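Local coordinates for pyrrolysyl-tRNA synthetase (Desulfitobacterium hafniense, PDB 3DSQ), which probably attaches pyrrolysine to its cognate tRNA at the expense of ATP, working as a homodimeric class II aminoacyl-tRNA synthetase, at residues B[113-121]-B[157-165]; B[14-25]-B[45-54]. One frame throughout, in Å; residues are numbered along the deposited sequence.

From the N terminus, the chain forms helix 16-24, passes through the short helix 29-32 and enters the long helix 39-68. Interaction 2 closes this excursion by laying the first helix beside the third, tying the N-terminal helices together, its centre about 25 Å from the centre of the chain. Only then does interaction 1 begin, when the loop following helix 100-104 is met by the end of strand 150-159 and the residues just after it. Strand 125-127 and helix 132-142 lie within this second loop. The two follow in series, neither nesting nor crossing, with centres about 32 Å and nearest atoms about 10 Å apart. Interaction 1 ties its loop to the large mixed sheet of the catalytic core.

Interaction 1: residues B[113-121]-B[157-165]; sequences PLFSQVFWL and TCYRKESQG. With NA (sodium ion), chain D.
The carbonyl of Ser-116 meets the CE methylene of Lys-161, O to CE 3.2 Å. At Gln-117 the backbone makes the direct bond: Lys-161 N donates to Gln-117 O at 2.9 Å, nearly straight but from above the carbonyl plane, while Arg-160 CA adds a CH...O contact to the same oxygen. Val-118 has its CB directed away from 157-165, and its side chain packs on Cys-126 of strand 125-127, a buried place that suits a small branched apolar residue; its O lies 3.4 Å from Lys-161 CE. The bend in the lysine chain (chi3 -67°) brings this methylene within contact of both carbonyl oxygens. Phe-119 supplies the flat apolar surface: Lys-161 CG stands over the ring centre, 3.4 Å from the centroid, in a CH-pi contact that a long aliphatic chain suits well. Tyr-159 CB approaches the ring edge, 3.8 Å from Phe-119 CD1, and a water joins Phe-119 N to Tyr-159 O. The tyrosine hydroxyl is hydrogen-bonded to Thr-96 of the second subunit. Farther along, Ser-163 OG and Gln-164 O bind the sodium ion together with Gln-167 O. Antiparallel strands 150-159 and 171-180, with the loop connecting them, are consistent with motif 2 of class II synthetases.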
loop_
_atom_site.group_PDB
_atom_site.type_symbol
_atom_site.label_atom_id
_atom_site.label_comp_id
_atom_site.label_asym_id
_atom_site.label_seq_id
_atom_site.Cartn_x
_atom_site.Cartn_y
_atom_site.Cartn_z
ATOM N N PRO B 113 -18.359 9.343 -17.243
ATOM C CA PRO B 113 -18.760 8.325 -16.262
ATOM C C PRO B 113 -17.765 7.910 -15.177
ATOM O O PRO B 113 -18.179 7.518 -14.087
ATOM C CB PRO B 113 -19.184 7.140 -17.143
ATOM C CG PRO B 113 -18.422 7.355 -18.411
ATOM C CD PRO B 113 -18.581 8.835 -18.607
ATOM N N LEU B 114 -16.466 7.984 -15.457
ATOM C CA LEU B 114 -15.485 7.591 -14.449
ATOM C C LEU B 114 -15.525 8.545 -13.262
ATOM O O LEU B 114 -15.075 8.204 -12.169
ATOM C CB LEU B 114 -14.071 7.558 -15.036
ATOM C CG LEU B 114 -13.375 8.895 -15.293
ATOM C CD1 LEU B 114 -11.951 8.633 -15.768
ATOM C CD2 LEU B 114 -14.156 9.703 -16.325
ATOM N N PHE B 115 -16.067 9.740 -13.486
ATOM C CA PHE B 115 -16.186 10.750 -12.442
ATOM C C PHE B 115 -17.186 10.297 -11.385
ATOM O O PHE B 115 -17.089 10.673 -10.214
ATOM C CB PHE B 115 -16.646 12.085 -13.042
ATOM C CG PHE B 115 -15.537 12.895 -13.653
ATOM C CD1 PHE B 115 -14.649 12.320 -14.558
ATOM C CD2 PHE B 115 -15.376 14.236 -13.321
ATOM C CE1 PHE B 115 -13.615 13.068 -15.120
ATOM C CE2 PHE B 115 -14.347 14.991 -13.877
ATOM C CZ PHE B 115 -13.465 14.406 -14.778
ATOM N N SER B 116 -18.148 9.483 -11.807
ATOM C CA SER B 116 -19.158 8.981 -10.890
ATOM C C SER B 116 -18.691 7.693 -10.215
ATOM O O SER B 116 -19.345 7.189 -9.303
ATOM C CB SER B 116 -20.469 8.729 -11.638
ATOM O OG SER B 116 -20.286 7.821 -12.709
ATOM N N GLN B 117 -17.556 7.165 -10.657
ATOM C CA GLN B 117 -17.045 5.933 -10.076
ATOM C C GLN B 117 -15.872 6.113 -9.130
ATOM O O GLN B 117 -15.323 5.131 -8.629
ATOM C CB GLN B 117 -16.670 4.943 -11.180
ATOM C CG GLN B 117 -17.881 4.233 -11.770
ATOM C CD GLN B 117 -17.500 3.123 -12.724
ATOM O OE1 GLN B 117 -16.616 2.312 -12.429
ATOM N NE2 GLN B 117 -18.173 3.067 -13.870
ATOM N N VAL B 118 -15.489 7.358 -8.873
ATOM C CA VAL B 118 -14.372 7.610 -7.978
ATOM C C VAL B 118 -14.804 8.227 -6.662
ATOM O O VAL B 118 -15.840 8.900 -6.576
ATOM C CB VAL B 118 -13.324 8.559 -8.615
ATOM C CG1 VAL B 118 -12.949 8.070 -10.011
ATOM C CG2 VAL B 118 -13.853 9.979 -8.645
ATOM N N PHE B 119 -14.005 7.993 -5.631
ATOM C CA PHE B 119 -14.277 8.565 -4.332
ATOM C C PHE B 119 -13.657 9.957 -4.305
ATOM O O PHE B 119 -12.429 10.097 -4.292
ATOM C CB PHE B 119 -13.655 7.728 -3.214
ATOM C CG PHE B 119 -14.312 6.395 -3.010
ATOM C CD1 PHE B 119 -13.728 5.233 -3.508
ATOM C CD2 PHE B 119 -15.499 6.296 -2.285
ATOM C CE1 PHE B 119 -14.315 3.986 -3.284
ATOM C CE2 PHE B 119 -16.095 5.052 -2.055
ATOM C CZ PHE B 119 -15.500 3.894 -2.555
ATOM N N TRP B 120 -14.503 10.985 -4.319
ATOM C CA TRP B 120 -14.021 12.363 -4.269
ATOM C C TRP B 120 -13.812 12.791 -2.825
ATOM O O TRP B 120 -14.499 12.321 -1.920
ATOM C CB TRP B 120 -15.019 13.324 -4.935
ATOM C CG TRP B 120 -15.137 13.126 -6.410
ATOM C CD1 TRP B 120 -16.089 12.398 -7.074
ATOM C CD2 TRP B 120 -14.240 13.615 -7.406
ATOM N NE1 TRP B 120 -15.832 12.405 -8.424
ATOM C CE2 TRP B 120 -14.703 13.145 -8.655
ATOM C CE3 TRP B 120 -13.082 14.407 -7.366
ATOM C CZ2 TRP B 120 -14.050 13.440 -9.855
ATOM C CZ3 TRP B 120 -12.435 14.698 -8.561
ATOM C CH2 TRP B 120 -12.923 14.214 -9.788
ATOM N N LEU B 121 -12.844 13.673 -2.615
ATOM C CA LEU B 121 -12.542 14.194 -1.290
ATOM C C LEU B 121 -13.081 15.622 -1.210
ATOM O O LEU B 121 -13.413 16.111 -0.142
ATOM C CB LEU B 121 -11.032 14.193 -1.044
ATOM C CG LEU B 121 -10.322 12.835 -1.181
ATOM C CD1 LEU B 121 -8.955 12.926 -0.508
ATOM C CD2 LEU B 121 -11.145 11.736 -0.532
ATOM N N THR B 157 -2.504 0.531 -4.096
ATOM C CA THR B 157 -3.925 0.647 -3.862
ATOM C C THR B 157 -4.613 1.651 -4.773
ATOM O O THR B 157 -4.127 2.758 -4.968
ATOM C CB THR B 157 -4.185 1.033 -2.396
ATOM O OG1 THR B 157 -3.478 0.118 -1.547
ATOM C CG2 THR B 157 -5.686 0.966 -2.068
ATOM N N CYS B 158 -5.729 1.209 -5.343
ATOM C CA CYS B 158 -6.574 2.019 -6.204
ATOM C C CYS B 158 -7.968 1.859 -5.617
ATOM O O CYS B 158 -8.221 0.916 -4.867
ATOM C CB CYS B 158 -6.519 1.547 -7.663
ATOM S SG CYS B 158 -4.969 2.025 -8.490
ATOM N N TYR B 159 -8.858 2.789 -5.946
ATOM C CA TYR B 159 -10.194 2.787 -5.385
ATOM C C TYR B 159 -11.292 3.099 -6.397
ATOM O O TYR B 159 -11.153 3.999 -7.223
ATOM C CB TYR B 159 -10.286 3.834 -4.278
ATOM C CG TYR B 159 -9.190 3.799 -3.241
ATOM C CD1 TYR B 159 -7.894 4.235 -3.541
ATOM C CD2 TYR B 159 -9.462 3.378 -1.937
ATOM C CE1 TYR B 159 -6.901 4.256 -2.563
ATOM C CE2 TYR B 159 -8.479 3.394 -0.956
ATOM C CZ TYR B 159 -7.207 3.836 -1.267
ATOM O OH TYR B 159 -6.264 3.913 -0.269
ATOM N N ARG B 160 -12.391 2.365 -6.301
ATOM C CA ARG B 160 -13.542 2.568 -7.178
ATOM C C ARG B 160 -14.809 2.313 -6.374
ATOM O O ARG B 160 -14.875 1.354 -5.604
ATOM C CB ARG B 160 -13.490 1.614 -8.371
ATOM C CG ARG B 160 -12.444 1.968 -9.415
ATOM C CD ARG B 160 -12.349 0.885 -10.485
ATOM N NE ARG B 160 -11.402 1.221 -11.548
ATOM C CZ ARG B 160 -11.637 2.107 -12.514
ATOM N NH1 ARG B 160 -12.797 2.755 -12.557
ATOM N NH2 ARG B 160 -10.714 2.345 -13.440
ATOM N N LYS B 161 -15.804 3.183 -6.535
ATOM C CA LYS B 161 -17.068 3.029 -5.816
ATOM C C LYS B 161 -17.834 1.841 -6.377
ATOM O O LYS B 161 -18.680 1.258 -5.700
ATOM C CB LYS B 161 -17.903 4.310 -5.909
ATOM C CG LYS B 161 -17.204 5.516 -5.305
ATOM C CD LYS B 161 -18.174 6.625 -4.906
ATOM C CE LYS B 161 -18.842 7.273 -6.107
ATOM N NZ LYS B 161 -19.683 8.440 -5.691
ATOM N N GLU B 162 -17.541 1.493 -7.625
ATOM C CA GLU B 162 -18.159 0.338 -8.250
ATOM C C GLU B 162 -17.338 -0.174 -9.424
ATOM O O GLU B 162 -16.466 0.525 -9.933
ATOM C CB GLU B 162 -19.588 0.631 -8.699
ATOM C CG GLU B 162 -20.345 -0.668 -8.966
ATOM C CD GLU B 162 -20.061 -1.726 -7.891
ATOM O OE1 GLU B 162 -19.839 -2.908 -8.248
ATOM O OE2 GLU B 162 -20.060 -1.374 -6.689
ATOM N N SER B 163 -17.611 -1.402 -9.845
ATOM C CA SER B 163 -16.870 -1.996 -10.950
ATOM C C SER B 163 -17.681 -3.050 -11.687
ATOM O O SER B 163 -18.853 -3.291 -11.379
ATOM C CB SER B 163 -15.588 -2.645 -10.429
ATOM O OG SER B 163 -15.894 -3.711 -9.548
ATOM N N GLN B 164 -17.030 -3.676 -12.665
ATOM C CA GLN B 164 -17.644 -4.732 -13.457
ATOM C C GLN B 164 -17.551 -6.018 -12.642
ATOM O O GLN B 164 -17.278 -5.979 -11.444
ATOM C CB GLN B 164 -16.892 -4.896 -14.780
ATOM C CG GLN B 164 -16.750 -3.600 -15.572
ATOM C CD GLN B 164 -15.888 -3.758 -16.812
ATOM O OE1 GLN B 164 -14.726 -4.175 -16.731
ATOM N NE2 GLN B 164 -16.450 -3.425 -17.970
ATOM N N GLY B 165 -17.778 -7.154 -13.292
ATOM C CA GLY B 165 -17.705 -8.425 -12.595
ATOM C C GLY B 165 -18.782 -8.597 -11.541
ATOM O O GLY B 165 -19.479 -7.644 -11.185
HETATM NA NA NA D . -14.832 -6.481 -9.864
HETATM O O HOH W 1 -11.729 6.578 -6.333
#

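Interaction 2: residues B[14-25]-B[45-54]; sequences WTKVQYQRLKEL and AFQGIEHQLM
Phe-46 directs its edge at the face of Trp-14, an offset edge-to-face pair with planes 67° apart and Trp-14 CZ3 3.5 Å from Phe-46 CB. The indole edge continues to Ile-49, whose CD1 is 4.0 Å from Trp-14 CZ2, and the indole NE1 is hydrogen-bonded to Gln-31 O, so tryptophan combines a broad apolar surface with a polar anchor. Over one face of the Phe-46 ring stands Gln-18, its CG 4.0 Å from the centroid in a CH-pi contact; farther out, its OE1 accepts from Thr-15 N while Thr-15 OG1 accepts from Gln-18 N, a capping box that starts helix 16-24. This helix runs beside the 45-54 part of helix 39-68, the short axes 10.2 Å apart and crossing at 20°, and one knob enters a hole: Leu-22 sits among Phe-46, Ile-49, Glu-50 and Leu-53. Its branched end suits the hole, CD2 reaching Phe-46 CE1 at 3.7 Å. Beyond it Leu-25 CB rests 3.6 Å from Leu-53 CB. Arg-21, bent at chi2 (50°), passes its CG by the Phe-46 ring edge and forms a salt bridge with Glu-50. NE donates almost straight to the anti lone pair of OE2 at 2.9 Å; OE2 lies close to the guanidinium plane, while the carboxylate plane stands about perpendicular to it. With an alanine here, the Glu-50 carboxylate would probably lose its cationic mate and a gap would open at the Phe-46 ring edge. Leu-25 CD2 lies over one guanidinium face, and NH1 is hydrogen-bonded to Asn-286 OD1 and, weakly, to Glu-24 OE1, completing a salt-bridge network.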
loop_
_atom_site.group_PDB
_atom_site.type_symbol
_atom_site.label_atom_id
_atom_site.label_comp_id
_atom_site.label_asym_id
_atom_site.label_seq_id
_atom_site.Cartn_x
_atom_site.Cartn_y
_atom_site.Cartn_z
ATOM N N TRP B 14 -29.225 -24.439 0.713
ATOM C CA TRP B 14 -28.708 -23.541 1.745
ATOM C C TRP B 14 -29.540 -22.263 1.807
ATOM O O TRP B 14 -30.067 -21.814 0.788
ATOM C CB TRP B 14 -27.264 -23.114 1.440
ATOM C CG TRP B 14 -26.273 -24.218 1.302
ATOM C CD1 TRP B 14 -25.364 -24.376 0.296
ATOM C CD2 TRP B 14 -26.064 -25.305 2.205
ATOM N NE1 TRP B 14 -24.599 -25.496 0.513
ATOM C CE2 TRP B 14 -25.007 -26.086 1.681
ATOM C CE3 TRP B 14 -26.664 -25.694 3.410
ATOM C CZ2 TRP B 14 -24.534 -27.239 2.322
ATOM C CZ3 TRP B 14 -26.197 -26.837 4.051
ATOM C CH2 TRP B 14 -25.135 -27.600 3.501
ATOM N N THR B 15 -29.662 -21.696 3.006
ATOM C CA THR B 15 -30.357 -20.429 3.160
ATOM C C THR B 15 -29.275 -19.454 2.718
ATOM O O THR B 15 -28.083 -19.792 2.760
ATOM C CB THR B 15 -30.706 -20.125 4.619
ATOM O OG1 THR B 15 -29.502 -20.096 5.399
ATOM C CG2 THR B 15 -31.677 -21.172 5.177
ATOM N N LYS B 16 -29.669 -18.258 2.299
ATOM C CA LYS B 16 -28.705 -17.268 1.845
ATOM C C LYS B 16 -27.586 -17.067 2.858
ATOM O O LYS B 16 -26.425 -16.890 2.476
ATOM C CB LYS B 16 -29.407 -15.930 1.565
ATOM C CG LYS B 16 -28.485 -14.813 1.065
ATOM C CD LYS B 16 -27.801 -15.181 -0.256
ATOM C CE LYS B 16 -26.901 -14.051 -0.772
ATOM N NZ LYS B 16 -26.107 -13.432 0.334
ATOM N N VAL B 17 -27.920 -17.098 4.148
ATOM C CA VAL B 17 -26.907 -16.900 5.173
ATOM C C VAL B 17 -25.936 -18.092 5.298
ATOM O O VAL B 17 -24.751 -17.905 5.576
ATOM C CB VAL B 17 -27.552 -16.608 6.541
ATOM C CG1 VAL B 17 -28.137 -17.877 7.138
ATOM C CG2 VAL B 17 -26.523 -15.982 7.462
ATOM N N GLN B 18 -26.439 -19.304 5.098
ATOM C CA GLN B 18 -25.596 -20.500 5.163
ATOM C C GLN B 18 -24.677 -20.491 3.958
ATOM O O GLN B 18 -23.484 -20.788 4.062
ATOM C CB GLN B 18 -26.452 -21.758 5.126
ATOM C CG GLN B 18 -27.330 -21.923 6.328
ATOM C CD GLN B 18 -28.198 -23.140 6.216
ATOM O OE1 GLN B 18 -28.795 -23.391 5.170
ATOM N NE2 GLN B 18 -28.280 -23.910 7.295
ATOM N N TYR B 19 -25.250 -20.137 2.812
ATOM C CA TYR B 19 -24.511 -20.055 1.563
ATOM C C TYR B 19 -23.359 -19.046 1.690
ATOM O O TYR B 19 -22.220 -19.332 1.301
ATOM C CB TYR B 19 -25.462 -19.635 0.448
ATOM C CG TYR B 19 -24.851 -19.583 -0.930
ATOM C CD1 TYR B 19 -24.773 -20.728 -1.731
ATOM C CD2 TYR B 19 -24.356 -18.382 -1.445
ATOM C CE1 TYR B 19 -24.219 -20.675 -3.017
ATOM C CE2 TYR B 19 -23.801 -18.318 -2.724
ATOM C CZ TYR B 19 -23.739 -19.463 -3.503
ATOM O OH TYR B 19 -23.216 -19.384 -4.775
ATOM N N GLN B 20 -23.654 -17.870 2.240
ATOM C CA GLN B 20 -22.640 -16.837 2.410
ATOM C C GLN B 20 -21.521 -17.288 3.350
ATOM O O GLN B 20 -20.352 -16.991 3.122
ATOM C CB GLN B 20 -23.255 -15.548 2.972
ATOM C CG GLN B 20 -22.226 -14.436 3.142
ATOM C CD GLN B 20 -22.766 -13.198 3.855
ATOM O OE1 GLN B 20 -23.096 -13.236 5.047
ATOM N NE2 GLN B 20 -22.851 -12.092 3.124
ATOM N N ARG B 21 -21.898 -17.974 4.421
ATOM C CA ARG B 21 -20.941 -18.472 5.396
ATOM C C ARG B 21 -19.989 -19.483 4.734
ATOM O O ARG B 21 -18.772 -19.402 4.879
ATOM C CB ARG B 21 -21.702 -19.117 6.566
ATOM C CG ARG B 21 -20.826 -19.720 7.665
ATOM C CD ARG B 21 -19.756 -18.756 8.140
ATOM N NE ARG B 21 -19.075 -19.236 9.339
ATOM C CZ ARG B 21 -18.048 -18.620 9.917
ATOM N NH1 ARG B 21 -17.569 -17.493 9.407
ATOM N NH2 ARG B 21 -17.508 -19.127 11.015
ATOM N N LEU B 22 -20.556 -20.421 3.990
ATOM C CA LEU B 22 -19.763 -21.427 3.305
ATOM C C LEU B 22 -18.830 -20.771 2.296
ATOM O O LEU B 22 -17.718 -21.257 2.056
ATOM C CB LEU B 22 -20.680 -22.438 2.611
ATOM C CG LEU B 22 -21.557 -23.261 3.568
ATOM C CD1 LEU B 22 -22.427 -24.210 2.766
ATOM C CD2 LEU B 22 -20.687 -24.045 4.562
ATOM N N LYS B 23 -19.274 -19.659 1.711
ATOM C CA LYS B 23 -18.446 -18.956 0.737
ATOM C C LYS B 23 -17.272 -18.272 1.421
ATOM O O LYS B 23 -16.153 -18.316 0.921
ATOM C CB LYS B 23 -19.264 -17.920 -0.043
ATOM C CG LYS B 23 -19.417 -18.244 -1.519
ATOM C CD LYS B 23 -19.735 -16.997 -2.349
ATOM C CE LYS B 23 -19.851 -17.340 -3.831
ATOM N NZ LYS B 23 -20.064 -16.123 -4.678
ATOM N N GLU B 24 -17.525 -17.640 2.563
ATOM C CA GLU B 24 -16.466 -16.963 3.311
ATOM C C GLU B 24 -15.403 -17.969 3.745
ATOM O O GLU B 24 -14.228 -17.616 3.917
ATOM C CB GLU B 24 -16.999 -16.322 4.585
ATOM C CG GLU B 24 -18.198 -15.414 4.436
ATOM C CD GLU B 24 -18.580 -14.804 5.769
ATOM O OE1 GLU B 24 -18.566 -15.535 6.783
ATOM O OE2 GLU B 24 -18.898 -13.602 5.802
ATOM N N LEU B 25 -15.844 -19.201 3.976
ATOM C CA LEU B 25 -14.960 -20.277 4.399
ATOM C C LEU B 25 -14.375 -21.004 3.196
ATOM O O LEU B 25 -13.758 -22.060 3.336
ATOM C CB LEU B 25 -15.726 -21.265 5.282
ATOM C CG LEU B 25 -16.300 -20.650 6.555
ATOM C CD1 LEU B 25 -17.122 -21.666 7.350
ATOM C CD2 LEU B 25 -15.150 -20.119 7.376
ATOM N N ALA B 45 -26.249 -30.828 8.031
ATOM C CA ALA B 45 -25.131 -30.930 7.114
ATOM C C ALA B 45 -24.293 -29.663 7.144
ATOM O O ALA B 45 -23.062 -29.722 7.160
ATOM C CB ALA B 45 -25.638 -31.179 5.716
ATOM N N PHE B 46 -24.967 -28.514 7.154
ATOM C CA PHE B 46 -24.289 -27.226 7.164
ATOM C C PHE B 46 -23.270 -27.129 8.280
ATOM O O PHE B 46 -22.130 -26.711 8.071
ATOM C CB PHE B 46 -25.298 -26.091 7.331
ATOM C CG PHE B 46 -24.662 -24.772 7.601
ATOM C CD1 PHE B 46 -24.005 -24.087 6.585
ATOM C CD2 PHE B 46 -24.678 -24.230 8.883
ATOM C CE1 PHE B 46 -23.374 -22.882 6.839
ATOM C CE2 PHE B 46 -24.048 -23.021 9.148
ATOM C CZ PHE B 46 -23.393 -22.343 8.122
ATOM N N GLN B 47 -23.714 -27.514 9.469
ATOM C CA GLN B 47 -22.897 -27.488 10.666
ATOM C C GLN B 47 -21.638 -28.337 10.490
ATOM O O GLN B 47 -20.536 -27.932 10.876
ATOM C CB GLN B 47 -23.727 -28.002 11.842
ATOM C CG GLN B 47 -23.319 -27.458 13.190
ATOM C CD GLN B 47 -24.268 -27.887 14.297
ATOM O OE1 GLN B 47 -25.489 -27.718 14.188
ATOM N NE2 GLN B 47 -23.712 -28.438 15.375
ATOM N N GLY B 48 -21.810 -29.512 9.899
ATOM C CA GLY B 48 -20.682 -30.406 9.688
ATOM C C GLY B 48 -19.677 -29.871 8.688
ATOM O O GLY B 48 -18.468 -29.943 8.919
ATOM N N ILE B 49 -20.170 -29.335 7.574
ATOM C CA ILE B 49 -19.292 -28.779 6.554
ATOM C C ILE B 49 -18.593 -27.529 7.086
ATOM O O ILE B 49 -17.384 -27.364 6.917
ATOM C CB ILE B 49 -20.076 -28.435 5.269
ATOM C CG1 ILE B 49 -20.609 -29.728 4.637
ATOM C CG2 ILE B 49 -19.186 -27.668 4.293
ATOM C CD1 ILE B 49 -21.471 -29.498 3.412
ATOM N N GLU B 50 -19.349 -26.646 7.733
ATOM C CA GLU B 50 -18.747 -25.439 8.283
ATOM C C GLU B 50 -17.595 -25.842 9.203
ATOM O O GLU B 50 -16.484 -25.324 9.094
ATOM C CB GLU B 50 -19.774 -24.638 9.081
ATOM C CG GLU B 50 -19.171 -23.431 9.783
ATOM C CD GLU B 50 -20.149 -22.750 10.729
ATOM O OE1 GLU B 50 -20.801 -23.469 11.510
ATOM O OE2 GLU B 50 -20.250 -21.506 10.699
ATOM N N HIS B 51 -17.881 -26.775 10.105
ATOM C CA HIS B 51 -16.906 -27.273 11.068
ATOM C C HIS B 51 -15.580 -27.654 10.419
ATOM O O HIS B 51 -14.519 -27.286 10.911
ATOM C CB HIS B 51 -17.468 -28.493 11.801
ATOM C CG HIS B 51 -16.537 -29.051 12.829
ATOM N ND1 HIS B 51 -16.316 -28.435 14.044
ATOM C CD2 HIS B 51 -15.736 -30.143 12.808
ATOM C CE1 HIS B 51 -15.419 -29.124 14.726
ATOM N NE2 HIS B 51 -15.050 -30.164 13.999
ATOM N N GLN B 52 -15.653 -28.406 9.326
ATOM C CA GLN B 52 -14.475 -28.838 8.587
ATOM C C GLN B 52 -13.776 -27.650 7.925
ATOM O O GLN B 52 -12.546 -27.600 7.863
ATOM C CB GLN B 52 -14.872 -29.855 7.514
ATOM C CG GLN B 52 -13.741 -30.241 6.552
ATOM C CD GLN B 52 -12.601 -30.984 7.237
ATOM O OE1 GLN B 52 -12.807 -32.040 7.836
ATOM N NE2 GLN B 52 -11.391 -30.434 7.150
ATOM N N LEU B 53 -14.555 -26.694 7.420
ATOM C CA LEU B 53 -13.952 -25.531 6.772
ATOM C C LEU B 53 -13.251 -24.653 7.798
ATOM O O LEU B 53 -12.173 -24.116 7.540
ATOM C CB LEU B 53 -15.008 -24.717 6.010
ATOM C CG LEU B 53 -15.685 -25.457 4.849
ATOM C CD1 LEU B 53 -16.730 -24.556 4.176
ATOM C CD2 LEU B 53 -14.626 -25.900 3.852
ATOM N N MET B 54 -13.851 -24.510 8.970
ATOM C CA MET B 54 -13.227 -23.690 9.998
ATOM C C MET B 54 -11.907 -24.329 10.410
ATOM O O MET B 54 -10.903 -23.638 10.607
ATOM C CB MET B 54 -14.162 -23.533 11.197
ATOM C CG MET B 54 -15.396 -22.687 10.864
ATOM S SD MET B 54 -16.601 -22.591 12.194
ATOM C CE MET B 54 -16.205 -21.093 12.906
#